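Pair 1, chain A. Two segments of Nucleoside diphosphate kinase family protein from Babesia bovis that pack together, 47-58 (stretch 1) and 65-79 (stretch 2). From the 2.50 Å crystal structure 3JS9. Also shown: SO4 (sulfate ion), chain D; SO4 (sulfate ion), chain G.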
# COMPACT_ATOMS: atom_id res chain seq x y z
N HIS A 47 21.14 14.16 -14.34
CA HIS A 47 22.34 14.59 -13.63
C HIS A 47 22.45 16.10 -13.87
O HIS A 47 22.82 16.52 -14.94
CB HIS A 47 23.54 13.86 -14.23
CG HIS A 47 24.83 14.14 -13.54
ND1 HIS A 47 25.70 13.13 -13.17
CD2 HIS A 47 25.42 15.30 -13.16
CE1 HIS A 47 26.76 13.66 -12.58
NE2 HIS A 47 26.61 14.97 -12.56
N PRO A 48 22.13 16.92 -12.88
CA PRO A 48 22.13 18.38 -13.06
C PRO A 48 23.55 18.95 -13.29
O PRO A 48 24.55 18.32 -12.91
CB PRO A 48 21.62 18.90 -11.71
CG PRO A 48 21.36 17.72 -10.87
CD PRO A 48 22.06 16.54 -11.46
N THR A 49 23.61 20.14 -13.90
CA THR A 49 24.88 20.84 -14.09
C THR A 49 25.12 21.75 -12.90
O THR A 49 24.16 22.24 -12.29
CB THR A 49 24.89 21.74 -15.36
OG1 THR A 49 23.88 22.75 -15.24
CG2 THR A 49 24.68 20.91 -16.62
N MET A 50 26.39 22.00 -12.59
CA MET A 50 26.68 22.93 -11.50
C MET A 50 26.01 24.30 -11.68
O MET A 50 25.52 24.86 -10.71
CB MET A 50 28.19 23.07 -11.25
CG MET A 50 28.54 23.93 -10.00
SD MET A 50 28.09 23.21 -8.37
CE MET A 50 29.32 21.91 -8.25
N ASP A 51 25.93 24.82 -12.90
CA ASP A 51 25.37 26.16 -13.12
C ASP A 51 23.89 26.24 -12.73
O ASP A 51 23.45 27.27 -12.17
CB ASP A 51 25.52 26.63 -14.57
CG ASP A 51 26.95 26.56 -15.07
OD1 ASP A 51 27.27 25.53 -15.74
OD2 ASP A 51 27.73 27.51 -14.80
N VAL A 52 23.14 25.19 -13.04
CA VAL A 52 21.72 25.11 -12.68
C VAL A 52 21.59 25.00 -11.16
O VAL A 52 20.80 25.72 -10.53
CB VAL A 52 21.00 23.93 -13.42
CG1 VAL A 52 19.59 23.69 -12.89
CG2 VAL A 52 20.92 24.22 -14.94
N VAL A 53 22.40 24.15 -10.56
CA VAL A 53 22.37 24.04 -9.11
C VAL A 53 22.73 25.36 -8.43
O VAL A 53 22.07 25.75 -7.45
CB VAL A 53 23.26 22.87 -8.57
CG1 VAL A 53 23.17 22.82 -7.05
CG2 VAL A 53 22.83 21.55 -9.18
N ALA A 54 23.74 26.05 -8.93
CA ALA A 54 24.12 27.33 -8.34
C ALA A 54 23.01 28.37 -8.45
O ALA A 54 22.79 29.13 -7.52
CB ALA A 54 25.42 27.84 -8.91
N GLN A 55 22.27 28.37 -9.57
CA GLN A 55 21.12 29.27 -9.70
C GLN A 55 20.00 28.84 -8.79
O GLN A 55 19.25 29.69 -8.31
CB GLN A 55 20.56 29.34 -11.12
CG GLN A 55 21.17 30.34 -12.01
CD GLN A 55 21.50 31.64 -11.29
OE1 GLN A 55 22.67 31.88 -10.95
NE2 GLN A 55 20.48 32.49 -11.05
N HIS A 56 19.84 27.53 -8.61
CA HIS A 56 18.73 27.02 -7.83
C HIS A 56 18.88 27.52 -6.40
O HIS A 56 17.91 27.96 -5.78
CB HIS A 56 18.64 25.50 -7.88
CG HIS A 56 17.60 24.93 -6.97
ND1 HIS A 56 16.24 25.04 -7.21
CD2 HIS A 56 17.71 24.21 -5.82
CE1 HIS A 56 15.57 24.44 -6.24
NE2 HIS A 56 16.44 23.92 -5.39
N TYR A 57 20.11 27.51 -5.92
CA TYR A 57 20.40 27.90 -4.56
C TYR A 57 20.96 29.32 -4.45
O TYR A 57 21.72 29.63 -3.53
CB TYR A 57 21.40 26.91 -3.97
CG TYR A 57 20.81 25.57 -3.69
CD1 TYR A 57 21.23 24.45 -4.36
CD2 TYR A 57 19.82 25.42 -2.71
CE1 TYR A 57 20.70 23.23 -4.08
CE2 TYR A 57 19.29 24.21 -2.42
CZ TYR A 57 19.73 23.12 -3.10
OH TYR A 57 19.17 21.89 -2.82
N CYS A 58 20.58 30.19 -5.39
CA CYS A 58 21.13 31.54 -5.46
C CYS A 58 20.97 32.34 -4.15
O CYS A 58 21.85 33.12 -3.81
CB CYS A 58 20.58 32.33 -6.68
SG CYS A 58 18.78 32.72 -6.72
N PHE A 65 28.04 26.97 3.76
CA PHE A 65 27.56 25.66 3.29
C PHE A 65 27.37 25.55 1.76
O PHE A 65 27.30 24.44 1.22
CB PHE A 65 26.31 25.19 4.08
CG PHE A 65 25.12 26.13 4.00
CD1 PHE A 65 24.92 27.11 4.97
CD2 PHE A 65 24.18 26.02 2.96
CE1 PHE A 65 23.81 27.98 4.91
CE2 PHE A 65 23.07 26.89 2.89
CZ PHE A 65 22.89 27.87 3.86
N PHE A 66 27.31 26.70 1.08
CA PHE A 66 27.00 26.79 -0.35
C PHE A 66 27.74 25.78 -1.24
O PHE A 66 27.09 25.09 -2.02
CB PHE A 66 27.19 28.23 -0.85
CG PHE A 66 26.68 28.47 -2.25
CD1 PHE A 66 25.31 28.36 -2.55
CD2 PHE A 66 27.55 28.84 -3.27
CE1 PHE A 66 24.83 28.60 -3.85
CE2 PHE A 66 27.08 29.09 -4.57
CZ PHE A 66 25.72 28.97 -4.85
N LYS A 67 29.06 25.69 -1.12
CA LYS A 67 29.84 24.73 -1.93
C LYS A 67 29.38 23.27 -1.73
O LYS A 67 29.02 22.58 -2.69
CB LYS A 67 31.36 24.86 -1.67
N ASP A 68 29.38 22.82 -0.47
CA ASP A 68 29.01 21.45 -0.14
C ASP A 68 27.60 21.07 -0.64
O ASP A 68 27.39 19.95 -1.14
CB ASP A 68 29.10 21.23 1.37
CG ASP A 68 30.50 21.45 1.88
OD1 ASP A 68 31.19 20.45 2.17
OD2 ASP A 68 30.91 22.62 1.99
N LEU A 69 26.67 22.01 -0.50
CA LEU A 69 25.28 21.86 -0.86
C LEU A 69 25.12 21.71 -2.37
O LEU A 69 24.48 20.77 -2.85
CB LEU A 69 24.49 23.06 -0.34
CG LEU A 69 23.00 23.24 -0.65
CD1 LEU A 69 22.15 22.02 -0.22
CD2 LEU A 69 22.50 24.54 -0.01
N CYS A 70 25.72 22.64 -3.12
CA CYS A 70 25.75 22.57 -4.57
C CYS A 70 26.40 21.29 -5.04
O CYS A 70 25.92 20.69 -6.00
CB CYS A 70 26.50 23.77 -5.15
SG CYS A 70 25.63 25.35 -5.05
N ASP A 71 27.47 20.86 -4.38
CA ASP A 71 28.20 19.64 -4.78
C ASP A 71 27.31 18.41 -4.61
O ASP A 71 27.36 17.45 -5.39
CB ASP A 71 29.48 19.44 -3.95
CG ASP A 71 30.61 20.42 -4.31
OD1 ASP A 71 30.54 21.10 -5.37
OD2 ASP A 71 31.60 20.48 -3.53
N PHE A 72 26.49 18.44 -3.57
CA PHE A 72 25.68 17.30 -3.22
C PHE A 72 24.60 17.07 -4.28
O PHE A 72 24.34 15.93 -4.72
CB PHE A 72 25.06 17.54 -1.84
CG PHE A 72 24.06 16.52 -1.44
CD1 PHE A 72 24.46 15.23 -1.10
CD2 PHE A 72 22.70 16.84 -1.43
CE1 PHE A 72 23.51 14.28 -0.75
CE2 PHE A 72 21.76 15.90 -1.06
CZ PHE A 72 22.15 14.63 -0.73
N ILE A 73 23.99 18.17 -4.71
CA ILE A 73 22.95 18.07 -5.73
C ILE A 73 23.45 17.90 -7.16
O ILE A 73 22.89 17.10 -7.91
CB ILE A 73 21.92 19.16 -5.56
CG1 ILE A 73 21.14 18.79 -4.30
CG2 ILE A 73 20.98 19.17 -6.76
CD1 ILE A 73 20.52 19.92 -3.64
N SER A 74 24.51 18.60 -7.52
CA SER A 74 25.06 18.47 -8.86
C SER A 74 25.68 17.08 -9.07
O SER A 74 25.65 16.54 -10.20
CB SER A 74 26.06 19.61 -9.17
OG SER A 74 27.30 19.41 -8.52
N HIS A 75 26.19 16.46 -8.01
CA HIS A 75 26.65 15.08 -8.15
C HIS A 75 25.49 14.18 -8.58
O HIS A 75 25.72 13.18 -9.27
CB HIS A 75 27.34 14.55 -6.90
CG HIS A 75 27.84 13.14 -7.04
ND1 HIS A 75 28.81 12.79 -7.96
CD2 HIS A 75 27.51 12.00 -6.39
CE1 HIS A 75 29.05 11.49 -7.86
NE2 HIS A 75 28.28 10.99 -6.92
N GLY A 76 24.28 14.55 -8.14
CA GLY A 76 23.04 13.91 -8.53
C GLY A 76 22.97 12.45 -8.15
O GLY A 76 23.70 11.99 -7.23
N PRO A 77 22.08 11.71 -8.80
CA PRO A 77 21.07 12.14 -9.75
C PRO A 77 19.86 12.76 -9.03
O PRO A 77 19.74 12.62 -7.80
CB PRO A 77 20.66 10.83 -10.42
CG PRO A 77 20.91 9.82 -9.39
CD PRO A 77 22.06 10.25 -8.60
N VAL A 78 18.99 13.44 -9.77
CA VAL A 78 17.76 13.98 -9.19
C VAL A 78 16.59 13.65 -10.08
O VAL A 78 16.78 13.35 -11.25
CB VAL A 78 17.84 15.54 -8.95
CG1 VAL A 78 19.04 15.87 -8.06
CG2 VAL A 78 17.90 16.33 -10.28
N PHE A 79 15.37 13.70 -9.55
CA PHE A 79 14.19 13.53 -10.39
C PHE A 79 13.33 14.77 -10.32
O PHE A 79 12.87 15.14 -9.24
CB PHE A 79 13.43 12.26 -10.02
CG PHE A 79 12.25 11.96 -10.92
CD1 PHE A 79 11.00 12.45 -10.62
CD2 PHE A 79 12.40 11.16 -12.05
CE1 PHE A 79 9.92 12.18 -11.44
CE2 PHE A 79 11.32 10.88 -12.88
CZ PHE A 79 10.09 11.39 -12.59
S SO4 D . 30.00 15.00 -10.73
O1 SO4 D . 29.91 15.43 -9.33
O2 SO4 D . 29.03 15.79 -11.48
O3 SO4 D . 31.35 15.22 -11.24
O4 SO4 D . 29.75 13.56 -10.85
S SO4 G . 15.57 22.41 -0.42
O1 SO4 G . 14.12 22.60 -0.33
O2 SO4 G . 16.21 23.61 0.07
O3 SO4 G . 16.13 22.14 -1.75
O4 SO4 G . 15.85 21.29 0.45

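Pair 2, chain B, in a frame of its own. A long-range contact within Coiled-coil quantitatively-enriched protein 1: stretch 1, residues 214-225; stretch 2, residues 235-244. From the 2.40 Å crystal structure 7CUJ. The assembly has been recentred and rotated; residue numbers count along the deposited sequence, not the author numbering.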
# COMPACT_ATOMS: atom_id res chain seq x y z
N LEU B 214 8.93 -18.66 -17.56
CA LEU B 214 10.20 -18.04 -17.19
C LEU B 214 9.92 -16.71 -16.50
O LEU B 214 9.25 -15.84 -17.06
CB LEU B 214 11.07 -17.85 -18.44
CG LEU B 214 11.69 -19.12 -19.03
CD1 LEU B 214 12.11 -18.89 -20.47
CD2 LEU B 214 12.89 -19.57 -18.21
N GLY B 215 10.43 -16.58 -15.27
CA GLY B 215 10.40 -15.33 -14.52
C GLY B 215 9.11 -15.17 -13.71
O GLY B 215 8.92 -14.13 -13.08
N SER B 216 8.25 -16.19 -13.74
CA SER B 216 6.99 -16.18 -13.02
C SER B 216 7.17 -16.75 -11.62
O SER B 216 8.29 -17.12 -11.25
CB SER B 216 5.93 -16.93 -13.79
OG SER B 216 6.16 -18.33 -13.75
N ILE B 217 6.07 -16.82 -10.85
CA ILE B 217 6.06 -17.45 -9.54
C ILE B 217 6.36 -18.94 -9.66
O ILE B 217 6.85 -19.55 -8.71
CB ILE B 217 4.73 -17.19 -8.79
CG1 ILE B 217 4.84 -17.64 -7.33
CG2 ILE B 217 3.56 -17.85 -9.50
CD1 ILE B 217 3.79 -17.07 -6.41
N GLU B 218 6.04 -19.51 -10.83
CA GLU B 218 6.26 -20.92 -11.10
C GLU B 218 7.76 -21.20 -11.08
O GLU B 218 8.20 -22.17 -10.48
CB GLU B 218 5.67 -21.30 -12.46
CG GLU B 218 4.18 -21.04 -12.60
CD GLU B 218 3.56 -21.69 -13.83
OE1 GLU B 218 4.06 -21.45 -14.96
OE2 GLU B 218 2.59 -22.45 -13.67
N HIS B 219 8.52 -20.32 -11.74
CA HIS B 219 9.98 -20.37 -11.75
C HIS B 219 10.53 -20.27 -10.33
O HIS B 219 11.44 -21.02 -9.97
CB HIS B 219 10.53 -19.27 -12.66
CG HIS B 219 11.95 -19.45 -13.06
ND1 HIS B 219 12.54 -18.70 -14.06
CD2 HIS B 219 12.91 -20.30 -12.61
CE1 HIS B 219 13.79 -19.07 -14.21
NE2 HIS B 219 14.04 -20.05 -13.33
N ALA B 220 9.96 -19.35 -9.54
CA ALA B 220 10.41 -19.09 -8.18
C ALA B 220 10.14 -20.30 -7.28
O ALA B 220 11.00 -20.71 -6.51
CB ALA B 220 9.77 -17.84 -7.64
N ILE B 221 8.93 -20.86 -7.39
CA ILE B 221 8.56 -22.05 -6.64
C ILE B 221 9.53 -23.19 -6.98
O ILE B 221 9.95 -23.93 -6.09
CB ILE B 221 7.08 -22.43 -6.88
CG1 ILE B 221 6.14 -21.44 -6.18
CG2 ILE B 221 6.81 -23.86 -6.45
CD1 ILE B 221 4.73 -21.43 -6.72
N LYS B 222 9.90 -23.30 -8.26
CA LYS B 222 10.82 -24.33 -8.73
C LYS B 222 12.16 -24.22 -8.00
O LYS B 222 12.69 -25.23 -7.54
CB LYS B 222 10.92 -24.31 -10.26
CG LYS B 222 12.30 -24.50 -10.87
CD LYS B 222 12.84 -25.91 -10.79
CE LYS B 222 14.35 -25.96 -10.85
NZ LYS B 222 14.87 -27.35 -10.69
N CYS B 223 12.68 -22.99 -7.87
CA CYS B 223 14.03 -22.75 -7.37
C CYS B 223 14.10 -22.89 -5.85
O CYS B 223 15.20 -23.01 -5.30
CB CYS B 223 14.54 -21.38 -7.79
SG CYS B 223 14.87 -21.24 -9.56
N PHE B 224 12.95 -22.86 -5.17
CA PHE B 224 12.92 -22.95 -3.72
C PHE B 224 12.10 -24.16 -3.27
O PHE B 224 11.78 -24.29 -2.09
CB PHE B 224 12.46 -21.63 -3.09
CG PHE B 224 13.39 -20.47 -3.33
CD1 PHE B 224 13.24 -19.66 -4.44
CD2 PHE B 224 14.44 -20.21 -2.45
CE1 PHE B 224 14.11 -18.60 -4.67
CE2 PHE B 224 15.30 -19.14 -2.68
CZ PHE B 224 15.14 -18.35 -3.79
N GLN B 225 11.77 -25.04 -4.22
CA GLN B 225 11.13 -26.32 -3.93
C GLN B 225 11.93 -27.07 -2.87
O GLN B 225 11.36 -27.65 -1.96
CB GLN B 225 11.08 -27.18 -5.19
CG GLN B 225 9.79 -27.04 -6.00
CD GLN B 225 9.75 -28.03 -7.13
OE1 GLN B 225 10.72 -28.24 -7.85
NE2 GLN B 225 8.60 -28.66 -7.30
N ASN B 235 10.78 -16.01 0.08
CA ASN B 235 11.74 -16.05 -1.02
C ASN B 235 11.05 -16.00 -2.38
O ASN B 235 11.49 -15.25 -3.25
CB ASN B 235 12.72 -17.22 -0.89
CG ASN B 235 13.78 -16.98 0.17
OD1 ASN B 235 14.31 -15.88 0.28
ND2 ASN B 235 14.09 -18.01 0.94
N ILE B 236 9.97 -16.78 -2.55
CA ILE B 236 9.27 -16.83 -3.83
C ILE B 236 8.58 -15.50 -4.12
O ILE B 236 8.46 -15.12 -5.29
CB ILE B 236 8.30 -18.04 -3.94
CG1 ILE B 236 7.11 -17.93 -2.98
CG2 ILE B 236 9.04 -19.36 -3.79
CD1 ILE B 236 6.03 -18.97 -3.21
N VAL B 237 8.15 -14.79 -3.07
CA VAL B 237 7.54 -13.48 -3.22
C VAL B 237 8.62 -12.47 -3.58
O VAL B 237 8.45 -11.68 -4.51
CB VAL B 237 6.76 -13.04 -1.97
CG1 VAL B 237 6.35 -11.58 -2.03
CG2 VAL B 237 5.54 -13.92 -1.72
N GLY B 238 9.73 -12.51 -2.84
CA GLY B 238 10.85 -11.60 -3.02
C GLY B 238 11.40 -11.65 -4.44
O GLY B 238 11.60 -10.61 -5.07
N VAL B 239 11.62 -12.87 -4.94
CA VAL B 239 12.22 -13.10 -6.25
C VAL B 239 11.27 -12.55 -7.32
O VAL B 239 11.69 -11.81 -8.21
CB VAL B 239 12.55 -14.59 -6.48
CG1 VAL B 239 12.86 -14.91 -7.93
CG2 VAL B 239 13.69 -15.06 -5.59
N VAL B 240 9.99 -12.91 -7.21
CA VAL B 240 8.98 -12.46 -8.15
C VAL B 240 8.89 -10.94 -8.11
O VAL B 240 8.86 -10.30 -9.16
CB VAL B 240 7.62 -13.16 -7.88
CG1 VAL B 240 6.44 -12.34 -8.37
CG2 VAL B 240 7.59 -14.55 -8.49
N ALA B 241 8.86 -10.37 -6.90
CA ALA B 241 8.83 -8.93 -6.72
C ALA B 241 10.01 -8.27 -7.45
O ALA B 241 9.82 -7.30 -8.18
CB ALA B 241 8.79 -8.55 -5.26
N THR B 242 11.22 -8.81 -7.25
CA THR B 242 12.41 -8.23 -7.86
C THR B 242 12.32 -8.31 -9.38
O THR B 242 12.53 -7.31 -10.06
CB THR B 242 13.70 -8.88 -7.33
OG1 THR B 242 13.77 -8.65 -5.92
CG2 THR B 242 14.95 -8.33 -7.99
N LEU B 243 11.97 -9.49 -9.90
CA LEU B 243 11.95 -9.73 -11.33
C LEU B 243 10.94 -8.80 -12.02
O LEU B 243 11.15 -8.42 -13.17
CB LEU B 243 11.62 -11.20 -11.60
CG LEU B 243 12.73 -12.20 -11.25
CD1 LEU B 243 12.23 -13.63 -11.38
CD2 LEU B 243 13.97 -11.99 -12.11
N SER B 244 9.87 -8.44 -11.30
CA SER B 244 8.76 -7.69 -11.89
C SER B 244 8.75 -6.23 -11.44
O SER B 244 7.69 -5.60 -11.47
CB SER B 244 7.44 -8.36 -11.57
OG SER B 244 7.44 -9.72 -11.97

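Both pairs set a short helix against a second, longer one from the same chain, running roughly but not strictly antiparallel. The angle between the helix directions is 131° in pair 1 and 137° in pair 2. The axes approach to 9.0 Å and 8.8 Å. Fourteen central residues superpose with an RMSD of 0.5 Å. No hydrogen bond crosses between the stretches in either pair, so side-chain packing carries the contact.

The first helix begins alike. T49(A) matches S216(B), and each caps the helix with its hydroxyl. In pair 1 the bond is weak and long, from V52(A) N to T49(A) OG1 at 3.4 Å. In pair 2 it runs from E218(B) N to S216(B) OG at 3.2 Å, one residue nearer the cap.

At the centre, V53(A) matches A220(B), and C70(A) matches I236(B). Bulk changes sides here. In pair 1 the larger residue is on the first helix: V53(A) CG1 lies 3.9 Å from C70(A) CB. In pair 2 the small A220(B) faces a large isoleucine, with A220(B) CB 4.0 Å from I236(B) CB. The isoleucine also reaches I221(B), whose CG1 is 3.9 Å from I236(B) CD1. I221(B) matches A54(A).

M50(A) and I217(B) match as well. M50(A) extends along the second helix, its SD 3.6 Å from C70(A) CB and its CE 3.2 Å from S74(A) OG. I217(B) is shorter and branched. Its CB packs 3.9 Å from V240(B) CG2. V240(B) takes the place of S74(A), whose hydroxyl turns back to its own helix and donates to C70(A) O at 3.1 Å.

The aromatic position is the closest match in side-chain placement. The side-chain centres of Y57(A) and F224(B) fall 0.4 Å apart, and both have an m chi1. Each ring is covered over one face by the same position of the second helix. L69(A) CG sits 4.0 Å from the centroid of the Y57(A) ring, and N235(B) CB sits 3.8 Å from that of F224(B). An asparagine can thus serve like a leucine, since it offers its CB to the ring. I73(A) and V239(B) also match, and both touch the aromatic side chain. V239(B) CG2 lies 3.7 Å from F224(B) CE1.

Pair 1 buries 731 Å² and pair 2 496 Å². P48(A) adds to the former, its CG 3.8 Å from V78(A) CG2.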